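Side-chain contacts in 2-hydroxyisocaproyl-CoA dehydratase activator (Clostridium difficile, PDB 4EHU), which transfers one electron to (R)-2-hydroxyisocaproyl-CoA dehydratase, coupled to ATP hydrolysis, and so activates that enzyme for the reductive branch of L-leucine fermentation: residues K138-D143 against S174-N179; I150-Q155 against I222-A227; E28-G33 against P39-E44; H83-N88 against A252-K257; V107-L110 against L116-F119. One frame throughout, in Å; residues are numbered along the deposited sequence.

Contact 1 (K138-D143 against S174-N179); sequences KIIEVD and SHLSEN
Ile140 and Leu176 mark the closest backbone approach, with their CA atoms 7.4 Å apart, where the last turn of helix 130-140 meets the last turn of helix 165-177. The bridge is made by Leu176, whose CA-CB bond points at residues 138-143. Its CD1 reaches Ile139, lying 3.6 Å from the Ile139 backbone O and 3.9 Å from Ile139 CG2, and also touches Ile140 CG2. Leu176 CD2 adds a second contact to Ile140 CG2 at 4.0 Å. Both isoleucines therefore offer the short CG2 branch, and each runs roughly perpendicular to the leucine. In Ile140 the longer branch stands between the backbone N and the carbonyl carbon (chi1 65°), which leaves CG2 to face Leu176 while the end of the chain leads away from it; the side chain also touches Ile182 and Val186 of helix 182-204. No hydrogen bond spans the two segments, and only 115 Å² is buried between them, evidence of a small apolar contact at the surface. Leu176 also rests on Ile185, so helix 182-204 touches both Ile140 and Leu176. Each helix closes with a Schellman motif: Glu141 and Asn179 are the C-prime residues with positive phi, and the contact joins two such C-terminal helix ends.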
# COMPACT_ATOMS: atom_id res chain seq x y z
N LYS A 138 -4.65 -15.16 0.33
CA LYS A 138 -6.07 -15.20 0.66
C LYS A 138 -6.92 -15.14 -0.61
O LYS A 138 -7.90 -15.86 -0.76
CB LYS A 138 -6.43 -14.04 1.59
CG LYS A 138 -7.87 -14.02 2.09
CD LYS A 138 -8.10 -12.81 2.99
CE LYS A 138 -9.48 -12.83 3.64
NZ LYS A 138 -9.69 -11.65 4.55
N ILE A 139 -6.52 -14.29 -1.55
CA ILE A 139 -7.29 -14.10 -2.77
C ILE A 139 -7.24 -15.31 -3.69
O ILE A 139 -8.25 -15.68 -4.31
CB ILE A 139 -6.79 -12.88 -3.54
CG1 ILE A 139 -6.90 -11.65 -2.66
CG2 ILE A 139 -7.61 -12.69 -4.82
CD1 ILE A 139 -6.12 -10.50 -3.19
N ILE A 140 -6.06 -15.93 -3.80
CA ILE A 140 -5.92 -17.09 -4.67
C ILE A 140 -6.28 -18.38 -3.93
O ILE A 140 -6.29 -19.46 -4.51
CB ILE A 140 -4.51 -17.18 -5.26
CG1 ILE A 140 -3.48 -17.43 -4.17
CG2 ILE A 140 -4.17 -15.89 -6.03
CD1 ILE A 140 -2.09 -17.67 -4.72
N GLU A 141 -6.61 -18.24 -2.65
CA GLU A 141 -7.07 -19.34 -1.80
C GLU A 141 -6.07 -20.49 -1.68
O GLU A 141 -6.41 -21.65 -1.87
CB GLU A 141 -8.44 -19.82 -2.28
CG GLU A 141 -9.46 -18.69 -2.29
CD GLU A 141 -10.85 -19.13 -2.69
OE1 GLU A 141 -10.98 -20.24 -3.25
OE2 GLU A 141 -11.80 -18.36 -2.45
N VAL A 142 -4.84 -20.15 -1.33
CA VAL A 142 -3.88 -21.16 -0.90
C VAL A 142 -3.19 -20.65 0.35
O VAL A 142 -3.17 -19.45 0.60
CB VAL A 142 -2.83 -21.45 -1.98
CG1 VAL A 142 -3.51 -21.89 -3.28
CG2 VAL A 142 -1.96 -20.25 -2.20
N ASP A 143 -2.63 -21.54 1.15
CA ASP A 143 -1.95 -21.10 2.34
C ASP A 143 -0.61 -20.50 1.95
O ASP A 143 -0.00 -20.91 0.95
CB ASP A 143 -1.73 -22.27 3.30
CG ASP A 143 -3.00 -23.04 3.58
OD1 ASP A 143 -4.10 -22.46 3.42
OD2 ASP A 143 -2.91 -24.23 3.94
N SER A 174 -8.08 -10.41 -11.68
CA SER A 174 -8.33 -10.50 -13.11
C SER A 174 -7.67 -11.73 -13.71
O SER A 174 -8.24 -12.37 -14.60
CB SER A 174 -7.84 -9.25 -13.82
OG SER A 174 -8.67 -8.16 -13.48
N HIS A 175 -6.47 -12.04 -13.25
CA HIS A 175 -5.77 -13.22 -13.73
C HIS A 175 -6.54 -14.48 -13.36
O HIS A 175 -6.63 -15.41 -14.16
CB HIS A 175 -4.36 -13.29 -13.16
CG HIS A 175 -3.39 -12.34 -13.79
ND1 HIS A 175 -3.19 -12.27 -15.16
CD2 HIS A 175 -2.51 -11.47 -13.24
CE1 HIS A 175 -2.25 -11.38 -15.42
NE2 HIS A 175 -1.83 -10.88 -14.27
N LEU A 176 -7.10 -14.52 -12.16
CA LEU A 176 -7.86 -15.69 -11.72
C LEU A 176 -9.12 -15.84 -12.57
O LEU A 176 -9.48 -16.95 -12.97
CB LEU A 176 -8.22 -15.60 -10.24
CG LEU A 176 -7.10 -15.61 -9.19
CD1 LEU A 176 -7.60 -15.08 -7.85
CD2 LEU A 176 -6.51 -17.01 -9.01
N SER A 177 -9.79 -14.73 -12.87
CA SER A 177 -10.99 -14.81 -13.69
C SER A 177 -10.63 -15.19 -15.13
O SER A 177 -11.42 -15.83 -15.83
CB SER A 177 -11.76 -13.48 -13.66
OG SER A 177 -11.13 -12.50 -14.48
N GLU A 178 -9.44 -14.83 -15.56
CA GLU A 178 -8.99 -15.20 -16.90
C GLU A 178 -8.40 -16.61 -16.96
O GLU A 178 -7.88 -17.03 -17.99
CB GLU A 178 -7.98 -14.18 -17.41
CG GLU A 178 -8.63 -12.84 -17.75
CD GLU A 178 -7.63 -11.73 -17.96
OE1 GLU A 178 -6.44 -12.03 -18.16
OE2 GLU A 178 -8.05 -10.55 -17.91
N ASN A 179 -8.48 -17.33 -15.84
CA ASN A 179 -8.00 -18.71 -15.76
C ASN A 179 -6.51 -18.90 -16.04
O ASN A 179 -6.10 -19.95 -16.53
CB ASN A 179 -8.82 -19.61 -16.70
CG ASN A 179 -10.28 -19.69 -16.30
OD1 ASN A 179 -10.61 -19.74 -15.12
ND2 ASN A 179 -11.17 -19.70 -17.29

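Contact 2 (I150-Q155 against I222-A227); sequences ISMNSQ and IVRAMA. With ACT (acetate ion), chain I.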
# COMPACT_ATOMS: atom_id res chain seq x y z
N ILE A 150 4.29 -24.18 -5.04
CA ILE A 150 3.43 -23.97 -6.20
C ILE A 150 4.20 -23.25 -7.29
O ILE A 150 4.13 -23.62 -8.48
CB ILE A 150 2.17 -23.18 -5.81
CG1 ILE A 150 1.22 -24.11 -5.05
CG2 ILE A 150 1.48 -22.59 -7.06
CD1 ILE A 150 0.15 -23.38 -4.27
N SER A 151 4.96 -22.22 -6.90
CA SER A 151 5.65 -21.36 -7.87
C SER A 151 6.71 -22.14 -8.65
O SER A 151 7.04 -21.77 -9.78
CB SER A 151 6.27 -20.15 -7.15
OG SER A 151 7.35 -20.56 -6.34
N MET A 152 7.26 -23.21 -8.06
CA MET A 152 8.24 -24.04 -8.78
C MET A 152 7.71 -24.50 -10.13
O MET A 152 8.49 -24.75 -11.06
CB MET A 152 8.60 -25.29 -7.98
CG MET A 152 9.22 -25.01 -6.63
SD MET A 152 9.58 -26.58 -5.83
CE MET A 152 10.65 -26.03 -4.50
N ASN A 153 6.39 -24.70 -10.23
CA ASN A 153 5.82 -25.22 -11.47
C ASN A 153 5.62 -24.17 -12.56
O ASN A 153 5.22 -24.50 -13.67
CB ASN A 153 4.46 -25.88 -11.20
CG ASN A 153 4.59 -27.10 -10.32
OD1 ASN A 153 5.52 -27.89 -10.47
ND2 ASN A 153 3.65 -27.26 -9.39
N SER A 154 5.87 -22.90 -12.24
CA SER A 154 5.66 -21.82 -13.21
C SER A 154 6.64 -21.94 -14.37
O SER A 154 7.85 -22.12 -14.17
CB SER A 154 5.84 -20.46 -12.51
OG SER A 154 5.81 -19.40 -13.46
N GLN A 155 6.10 -21.81 -15.57
CA GLN A 155 6.93 -21.73 -16.78
C GLN A 155 6.75 -20.40 -17.49
O GLN A 155 7.62 -19.98 -18.25
CB GLN A 155 6.54 -22.86 -17.72
CG GLN A 155 6.96 -24.21 -17.14
CD GLN A 155 6.27 -25.36 -17.86
OE1 GLN A 155 5.20 -25.83 -17.45
NE2 GLN A 155 6.86 -25.80 -18.98
N ILE A 222 10.10 -16.91 -2.93
CA ILE A 222 10.64 -15.57 -2.71
C ILE A 222 12.17 -15.62 -2.71
O ILE A 222 12.81 -14.75 -3.28
CB ILE A 222 10.14 -14.98 -1.39
CG1 ILE A 222 8.64 -14.69 -1.49
CG2 ILE A 222 10.95 -13.72 -1.05
CD1 ILE A 222 8.26 -13.49 -2.41
N VAL A 223 12.75 -16.63 -2.08
CA VAL A 223 14.19 -16.76 -2.07
C VAL A 223 14.71 -16.89 -3.52
O VAL A 223 15.65 -16.18 -3.90
CB VAL A 223 14.66 -17.94 -1.22
CG1 VAL A 223 16.19 -18.09 -1.31
CG2 VAL A 223 14.21 -17.70 0.25
N ARG A 224 14.10 -17.76 -4.32
CA ARG A 224 14.56 -17.94 -5.71
C ARG A 224 14.41 -16.65 -6.52
O ARG A 224 15.31 -16.28 -7.27
CB ARG A 224 13.78 -19.06 -6.40
CG ARG A 224 14.14 -20.44 -5.89
CD ARG A 224 13.49 -21.53 -6.75
NE ARG A 224 12.03 -21.42 -6.80
CZ ARG A 224 11.20 -21.96 -5.90
NH1 ARG A 224 11.68 -22.66 -4.88
NH2 ARG A 224 9.89 -21.80 -6.05
N ALA A 225 13.28 -15.96 -6.37
CA ALA A 225 13.05 -14.72 -7.11
C ALA A 225 14.05 -13.65 -6.68
O ALA A 225 14.56 -12.89 -7.51
CB ALA A 225 11.63 -14.24 -6.91
N MET A 226 14.32 -13.57 -5.37
CA MET A 226 15.32 -12.61 -4.90
C MET A 226 16.70 -12.89 -5.45
O MET A 226 17.37 -11.97 -5.89
CB MET A 226 15.40 -12.61 -3.37
CG MET A 226 14.26 -11.83 -2.78
SD MET A 226 14.41 -10.01 -3.01
CE MET A 226 15.94 -9.63 -2.21
N ALA A 227 17.13 -14.15 -5.43
CA ALA A 227 18.47 -14.48 -5.89
C ALA A 227 18.57 -14.11 -7.37
O ALA A 227 19.61 -13.65 -7.83
CB ALA A 227 18.77 -15.95 -5.67
C ACT I . 9.93 -20.07 -9.37
O ACT I . 9.54 -19.89 -8.20
OXT ACT I . 10.84 -20.93 -9.56
CH3 ACT I . 9.32 -19.32 -10.52
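Arg224 reaches from helix 220-230 toward Ser151 of helix 147-151 and the following Met152, and its chain can be traced outward. At CB it starts toward the partner segment. CD comes within 3.9 Å of acetate OXT, and the bend at chi3 (-58°) turns the guanidinium so that its edge, with NE and NH2, meets the acetate carboxylate in plane. NE donates to acetate OXT at 3.0 Å and to acetate O at 3.2 Å. NH2 donates to acetate O at 2.9 Å with an N-H...O angle of 156°. The same NH2 lies 2.8 Å from Ser151 OG, near the guanidinium plane, and also hydrogen-bonds to Gly148 O, as does Ser151 OG. Met152 CG covers one guanidinium face, 3.3 Å from Arg224 NH2, while Met152 CE reaches Arg224 NH1 at 3.5 Å. Ser151 has a second deposited conformer, so its part is less certain. Ser151 and Ile222 both touch His190, so helix 182-204 adjoins both segments, away from the annotated sites. The acetate probably comes from the crystallisation liquor. Arg224 NH2 thus gives bonds to both acetate O and Gly148 O, and the acetate carboxylate probably offsets the arginine charge.

Contact 3 (E28-G33 against P39-E44); sequences ETISSG and PSRVLE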
# COMPACT_ATOMS: atom_id res chain seq x y z
N GLU A 28 10.06 -21.72 19.06
CA GLU A 28 8.63 -21.74 18.85
C GLU A 28 8.21 -20.48 18.14
O GLU A 28 8.69 -19.39 18.46
CB GLU A 28 7.90 -21.87 20.19
CG GLU A 28 6.38 -21.99 20.07
CD GLU A 28 5.95 -23.24 19.34
OE1 GLU A 28 6.71 -24.23 19.34
OE2 GLU A 28 4.85 -23.23 18.74
N THR A 29 7.32 -20.63 17.18
CA THR A 29 6.74 -19.49 16.50
C THR A 29 5.23 -19.59 16.64
O THR A 29 4.65 -20.65 16.43
CB THR A 29 7.12 -19.49 15.01
OG1 THR A 29 8.55 -19.46 14.89
CG2 THR A 29 6.53 -18.28 14.28
N ILE A 30 4.61 -18.49 17.04
CA ILE A 30 3.16 -18.39 17.03
C ILE A 30 2.78 -17.22 16.13
O ILE A 30 3.33 -16.14 16.27
CB ILE A 30 2.60 -18.14 18.45
CG1 ILE A 30 3.08 -19.24 19.41
CG2 ILE A 30 1.09 -18.07 18.42
CD1 ILE A 30 2.41 -20.57 19.20
N SER A 31 1.85 -17.44 15.21
CA SER A 31 1.52 -16.44 14.20
C SER A 31 0.56 -15.38 14.72
O SER A 31 -0.35 -14.95 14.01
CB SER A 31 0.91 -17.11 12.96
OG SER A 31 1.81 -18.04 12.39
N SER A 32 0.78 -14.97 15.97
CA SER A 32 0.15 -13.80 16.55
C SER A 32 1.26 -12.92 17.12
O SER A 32 2.07 -13.38 17.92
CB SER A 32 -0.82 -14.18 17.67
OG SER A 32 -1.81 -15.09 17.20
N GLY A 33 1.30 -11.66 16.71
CA GLY A 33 2.41 -10.79 17.06
C GLY A 33 2.07 -9.78 18.14
O GLY A 33 1.36 -10.07 19.10
N PRO A 39 2.95 -13.77 22.48
CA PRO A 39 4.11 -13.92 23.38
C PRO A 39 3.89 -14.89 24.54
O PRO A 39 4.77 -15.70 24.83
CB PRO A 39 4.30 -12.49 23.91
CG PRO A 39 3.81 -11.63 22.80
CD PRO A 39 2.63 -12.36 22.24
N SER A 40 2.75 -14.80 25.21
CA SER A 40 2.48 -15.72 26.31
C SER A 40 2.39 -17.15 25.79
O SER A 40 2.86 -18.08 26.45
CB SER A 40 1.21 -15.32 27.08
OG SER A 40 0.06 -15.36 26.25
N ARG A 41 1.80 -17.33 24.61
CA ARG A 41 1.67 -18.64 24.01
C ARG A 41 3.03 -19.22 23.62
O ARG A 41 3.26 -20.42 23.75
CB ARG A 41 0.75 -18.57 22.80
CG ARG A 41 -0.65 -18.06 23.13
CD ARG A 41 -1.46 -17.82 21.87
NE ARG A 41 -1.50 -19.01 21.03
CZ ARG A 41 -2.02 -19.06 19.81
NH1 ARG A 41 -2.01 -20.19 19.13
NH2 ARG A 41 -2.57 -17.97 19.28
N VAL A 42 3.92 -18.36 23.15
CA VAL A 42 5.28 -18.78 22.82
C VAL A 42 5.95 -19.33 24.08
O VAL A 42 6.55 -20.40 24.06
CB VAL A 42 6.09 -17.59 22.25
CG1 VAL A 42 7.57 -17.92 22.21
CG2 VAL A 42 5.59 -17.22 20.87
N LEU A 43 5.83 -18.59 25.17
CA LEU A 43 6.43 -18.98 26.43
C LEU A 43 5.91 -20.32 26.92
O LEU A 43 6.68 -21.18 27.34
CB LEU A 43 6.16 -17.91 27.48
CG LEU A 43 6.96 -16.62 27.31
CD1 LEU A 43 6.46 -15.55 28.27
CD2 LEU A 43 8.43 -16.91 27.53
N GLU A 44 4.59 -20.50 26.87
CA GLU A 44 3.98 -21.76 27.29
C GLU A 44 4.61 -22.93 26.55
O GLU A 44 4.87 -23.97 27.14
CB GLU A 44 2.48 -21.75 27.01
CG GLU A 44 1.70 -20.77 27.86
CD GLU A 44 0.26 -20.62 27.40
OE1 GLU A 44 -0.22 -21.52 26.67
OE2 GLU A 44 -0.38 -19.61 27.75
O HOH W 1 -1.97 -17.80 16.43
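Ile30 faces helix 38-50 with both of its branches, one for Arg41 and one for Val42. The CG2 methyl stands over the centre of the Arg41 guanidinium, 3.6 Å above its plane, and is nearest to Arg41 CZ at 3.5 Å, so the flat group lies across the methyl. Arg41 reaches this position because its chain bends at chi3 (54°), which folds the guanidinium back against the strand. The other branch runs differently: Ile30 CG1 touches Val42 CG2 at 3.5 Å, the two side chains passing alongside with opposed headings. A chi1 of -56° in Ile30 turns CG2 to the guanidinium and CG1 to Val42.

Behind this pair the backbones run nearly antiparallel, the axes of strand 28-30 and helix 39-44 passing 8.0 Å apart with 150° between their N-to-C directions. Strand 23-30 is an outermost strand of a five-stranded sheet in the actin-like fold, and helix 38-50 packs against it. The polar end of Arg41 has a further link through water: Ser32 OG lies 2.8 Å from water 1, and Arg41 NH2 gives that water a weak hydrogen bond at 2.9 Å. Glu28 begins by pointing toward the helix, but its carboxylate leads off to a salt bridge with Lys49. Pro39 packs beside the ATP-binding Ser13, whose OG hydrogen-bonds to Ser32 O, which places this end of the contact next to the nucleotide site. Chemically, the buried Ile30-Val42 pair gives way to a more exposed, polar side where a methyl covers one face of a charged group and a water weakly links NH2 with Ser32 OG.

Contact 4 (H83-N88 against A252-K257); sequences HARGVN and AFDEAK
Arg85 and Asp254 form a salt bridge with their CA atoms 11.4 Å apart, the nearest pair of the two segments. The electrostatic part is a two-pronged, end-on grip. Arg85 NH1 donates to Asp254 OD2 at 2.7 Å, while Arg85 NH2 donates to Asp254 OD1 at 3.0 Å with the straighter N-H...O angle of 165°, so each terminal nitrogen serves its own oxygen. The two flat groups are roughly coplanar, although the match is imperfect: OD1 is met on its syn side but 28° out of the carboxylate plane, and OD2 from further above it (38°). The side chains come from opposite directions, and Arg85 spans most of the distance, its CG standing opposite the backbone N about the CA-CB bond and its chain bending at chi2.

An aromatic term adds to the charge pairing. Arg85 also makes a cation-pi interaction with Tyr251, on the same helix as Asp254, so this one guanidinium has two partners on helix 243-261. With two touching residues and 91 Å² buried, the contact rests on charge pairing more than on packing. Helix 79-90 lies against strand 210-213, and helix 243-261 against strands 2-8 and 57-63. The bidentate ion pair thus ties helices lying on the two sheets of the actin-like fold.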
# COMPACT_ATOMS: atom_id res chain seq x y z
N HIS A 83 18.91 -9.67 14.77
CA HIS A 83 19.03 -10.48 13.56
C HIS A 83 20.49 -10.63 13.13
O HIS A 83 20.90 -11.70 12.73
CB HIS A 83 18.21 -9.91 12.41
CG HIS A 83 16.75 -10.26 12.47
ND1 HIS A 83 16.29 -11.55 12.31
CD2 HIS A 83 15.66 -9.48 12.62
CE1 HIS A 83 14.97 -11.55 12.39
NE2 HIS A 83 14.56 -10.31 12.59
N ALA A 84 21.27 -9.56 13.22
CA ALA A 84 22.68 -9.67 12.84
C ALA A 84 23.41 -10.68 13.73
O ALA A 84 24.18 -11.50 13.23
CB ALA A 84 23.37 -8.32 12.90
N ARG A 85 23.15 -10.62 15.04
CA ARG A 85 23.82 -11.52 15.97
C ARG A 85 23.43 -12.97 15.70
O ARG A 85 24.28 -13.87 15.69
CB ARG A 85 23.44 -11.12 17.41
CG ARG A 85 24.08 -11.99 18.50
CD ARG A 85 25.60 -11.83 18.53
NE ARG A 85 26.22 -12.71 19.52
CZ ARG A 85 26.23 -12.47 20.82
NH1 ARG A 85 25.68 -11.37 21.30
NH2 ARG A 85 26.82 -13.34 21.66
N GLY A 86 22.13 -13.18 15.48
CA GLY A 86 21.62 -14.51 15.19
C GLY A 86 22.19 -15.08 13.90
O GLY A 86 22.68 -16.22 13.86
N VAL A 87 22.17 -14.27 12.84
CA VAL A 87 22.70 -14.72 11.56
C VAL A 87 24.20 -15.01 11.68
O VAL A 87 24.67 -16.02 11.20
CB VAL A 87 22.44 -13.68 10.46
CG1 VAL A 87 23.23 -14.02 9.20
CG2 VAL A 87 20.96 -13.61 10.17
N ASN A 88 24.96 -14.11 12.30
CA ASN A 88 26.41 -14.32 12.39
C ASN A 88 26.78 -15.58 13.17
O ASN A 88 27.83 -16.17 12.94
CB ASN A 88 27.10 -13.11 13.00
CG ASN A 88 27.15 -11.94 12.07
OD1 ASN A 88 27.35 -12.09 10.86
ND2 ASN A 88 26.96 -10.74 12.63
N ALA A 252 21.32 -12.37 25.55
CA ALA A 252 20.94 -12.75 26.92
C ALA A 252 22.07 -13.54 27.57
O ALA A 252 22.35 -13.37 28.76
CB ALA A 252 19.65 -13.57 26.89
N PHE A 253 22.69 -14.42 26.79
CA PHE A 253 23.86 -15.15 27.23
C PHE A 253 24.99 -14.18 27.57
O PHE A 253 25.65 -14.36 28.60
CB PHE A 253 24.29 -16.15 26.15
CG PHE A 253 25.60 -16.85 26.45
CD1 PHE A 253 25.67 -17.89 27.37
CD2 PHE A 253 26.76 -16.47 25.79
CE1 PHE A 253 26.86 -18.53 27.62
CE2 PHE A 253 27.96 -17.11 26.04
CZ PHE A 253 28.01 -18.15 26.96
N ASP A 254 25.20 -13.16 26.75
CA ASP A 254 26.24 -12.17 27.05
C ASP A 254 25.98 -11.56 28.41
O ASP A 254 26.91 -11.37 29.19
CB ASP A 254 26.25 -11.01 26.05
CG ASP A 254 26.75 -11.42 24.68
OD1 ASP A 254 27.30 -12.53 24.52
OD2 ASP A 254 26.61 -10.59 23.76
N GLU A 255 24.73 -11.20 28.66
CA GLU A 255 24.34 -10.60 29.94
C GLU A 255 24.64 -11.55 31.09
O GLU A 255 25.14 -11.13 32.13
CB GLU A 255 22.85 -10.26 29.94
CG GLU A 255 22.49 -9.12 29.03
CD GLU A 255 23.11 -7.81 29.49
OE1 GLU A 255 23.08 -7.52 30.71
OE2 GLU A 255 23.64 -7.09 28.63
N ALA A 256 24.32 -12.82 30.90
CA ALA A 256 24.55 -13.82 31.94
C ALA A 256 26.05 -13.95 32.24
O ALA A 256 26.46 -14.01 33.40
CB ALA A 256 23.96 -15.15 31.51
N LYS A 257 26.87 -13.97 31.19
CA LYS A 257 28.31 -14.09 31.36
C LYS A 257 28.90 -12.84 32.00
O LYS A 257 29.85 -12.93 32.77
CB LYS A 257 29.00 -14.34 30.01
CG LYS A 257 28.58 -15.64 29.36
CD LYS A 257 28.94 -16.85 30.22
CE LYS A 257 30.43 -17.15 30.19
NZ LYS A 257 30.74 -18.49 30.80

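Contact 5 (V107-L110 against L116-F119); sequences VLKL and LLNF
A beta hairpin of strands 105-110 and 116-122 carries a classic beta bulge, in which Leu117 and Asn118 both face Lys109. The evidence is in the backbone bonds: Lys109 N donates to Asn118 O at 3.0 Å, Leu117 N donates to Lys109 O at 2.8 Å with an N-H...O angle of 172°, and Asn118 N adds a weak bond to the same Lys109 O. Lys109 and Asn118 form the antiparallel hydrogen-bonded pair; Leu108 with Phe119 and Leu110 with Leu116 are non-hydrogen-bonded pairs, and the register shifts by one between Lys109 and Leu110.

The side chains follow that geometry. Leu108 and Phe119 run alongside each other on one face of the sheet, and Leu108 CD1 meets the ring edge at Phe119 CE1, 4.1 Å away. Leu116 starts off away from the partner strand, but its CD1 returns to Leu108 CB at 3.7 Å. On the other face Lys109 CB packs on Asn118 CB at 4.1 Å; at the bulge, Lys109 CG meets Leu117 CB at 4.0 Å. Asn118 has CG anti to its own N (chi1 -160°), which brings OD1 round to accept from Phe119 N at 2.7 Å.

Strand 116-122 is the outermost strand of a five-stranded sheet, and strand 105-110 lies between it and strand 96-100, with Leu108 and Leu110 resting on Ile97. Helix 79-90 packs on the face of Leu108 and Phe119, where Leu80 meets both Leu116 and Phe119, while helix 182-204 meets Val107 through Leu200, Val201 and Ile204, and Lys109 through Ile204.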
# COMPACT_ATOMS: atom_id res chain seq x y z
N VAL A 107 17.09 -4.21 5.10
CA VAL A 107 18.34 -4.66 4.52
C VAL A 107 19.50 -4.08 5.30
O VAL A 107 19.64 -2.86 5.43
CB VAL A 107 18.45 -4.29 3.04
CG1 VAL A 107 19.78 -4.80 2.48
CG2 VAL A 107 17.29 -4.89 2.27
N LEU A 108 20.32 -4.98 5.84
CA LEU A 108 21.43 -4.62 6.68
C LEU A 108 22.71 -4.91 5.95
O LEU A 108 22.88 -6.03 5.38
CB LEU A 108 21.43 -5.47 7.97
CG LEU A 108 20.38 -5.19 9.04
CD1 LEU A 108 18.98 -5.55 8.58
CD2 LEU A 108 20.77 -5.99 10.31
N LYS A 109 23.62 -3.96 5.96
CA LYS A 109 24.97 -4.21 5.49
C LYS A 109 25.87 -4.23 6.71
O LYS A 109 25.81 -3.34 7.55
CB LYS A 109 25.43 -3.12 4.51
CG LYS A 109 26.89 -3.25 4.13
CD LYS A 109 27.29 -2.23 3.06
CE LYS A 109 28.34 -2.78 2.12
NZ LYS A 109 27.73 -3.28 0.85
N LEU A 110 26.68 -5.27 6.83
CA LEU A 110 27.54 -5.44 8.00
C LEU A 110 29.00 -5.30 7.60
O LEU A 110 29.37 -5.64 6.47
CB LEU A 110 27.35 -6.83 8.61
CG LEU A 110 25.91 -7.22 8.92
CD1 LEU A 110 25.88 -8.63 9.55
CD2 LEU A 110 25.27 -6.19 9.85
N LEU A 116 26.71 -3.00 12.05
CA LEU A 116 25.95 -2.35 10.98
C LEU A 116 26.73 -1.20 10.34
O LEU A 116 27.18 -0.28 11.05
CB LEU A 116 24.63 -1.83 11.52
CG LEU A 116 23.62 -1.48 10.43
CD1 LEU A 116 23.00 -2.73 9.84
CD2 LEU A 116 22.55 -0.60 10.98
N LEU A 117 26.89 -1.28 9.02
CA LEU A 117 27.58 -0.29 8.19
C LEU A 117 26.59 0.60 7.48
O LEU A 117 26.87 1.78 7.22
CB LEU A 117 28.40 -0.98 7.10
CG LEU A 117 29.88 -1.20 7.30
CD1 LEU A 117 30.45 -1.90 6.08
CD2 LEU A 117 30.61 0.11 7.57
N ASN A 118 25.46 0.01 7.10
CA ASN A 118 24.44 0.73 6.36
C ASN A 118 23.13 -0.03 6.52
O ASN A 118 23.12 -1.17 6.95
CB ASN A 118 24.85 0.88 4.89
CG ASN A 118 24.11 2.01 4.19
OD1 ASN A 118 23.17 2.59 4.74
ND2 ASN A 118 24.50 2.30 2.95
N PHE A 119 22.02 0.61 6.19
CA PHE A 119 20.73 0.06 6.52
C PHE A 119 19.69 0.76 5.67
O PHE A 119 19.72 1.98 5.56
CB PHE A 119 20.43 0.29 8.01
CG PHE A 119 19.04 -0.09 8.42
CD1 PHE A 119 18.68 -1.42 8.54
CD2 PHE A 119 18.09 0.89 8.68
CE1 PHE A 119 17.40 -1.78 8.94
CE2 PHE A 119 16.81 0.53 9.08
CZ PHE A 119 16.47 -0.81 9.20

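In the fold
From the N terminus, contact 3 closes first, joining strand 23-30 to helix 38-50 in a short loop. Contact 4 opens next at 83-88 and closes only at 252-257, so contacts 5, 1 and 2 all fall within its span. Contact 5 closes the hairpin of strands 105-110 and 116-122 and touches contact 4 where Asn88 and Ala84 pack on Leu110. Contact 1 joins helices 130-140 and 165-177, and contact 2 joins helix 147-151 to helix 220-230. They cross, since 150-155 lies between the segments of contact 1 and 222-227 after them; they meet where Val142 packs on Ile150. Contacts 1 and 4 stand on opposite sides of the chain's centre.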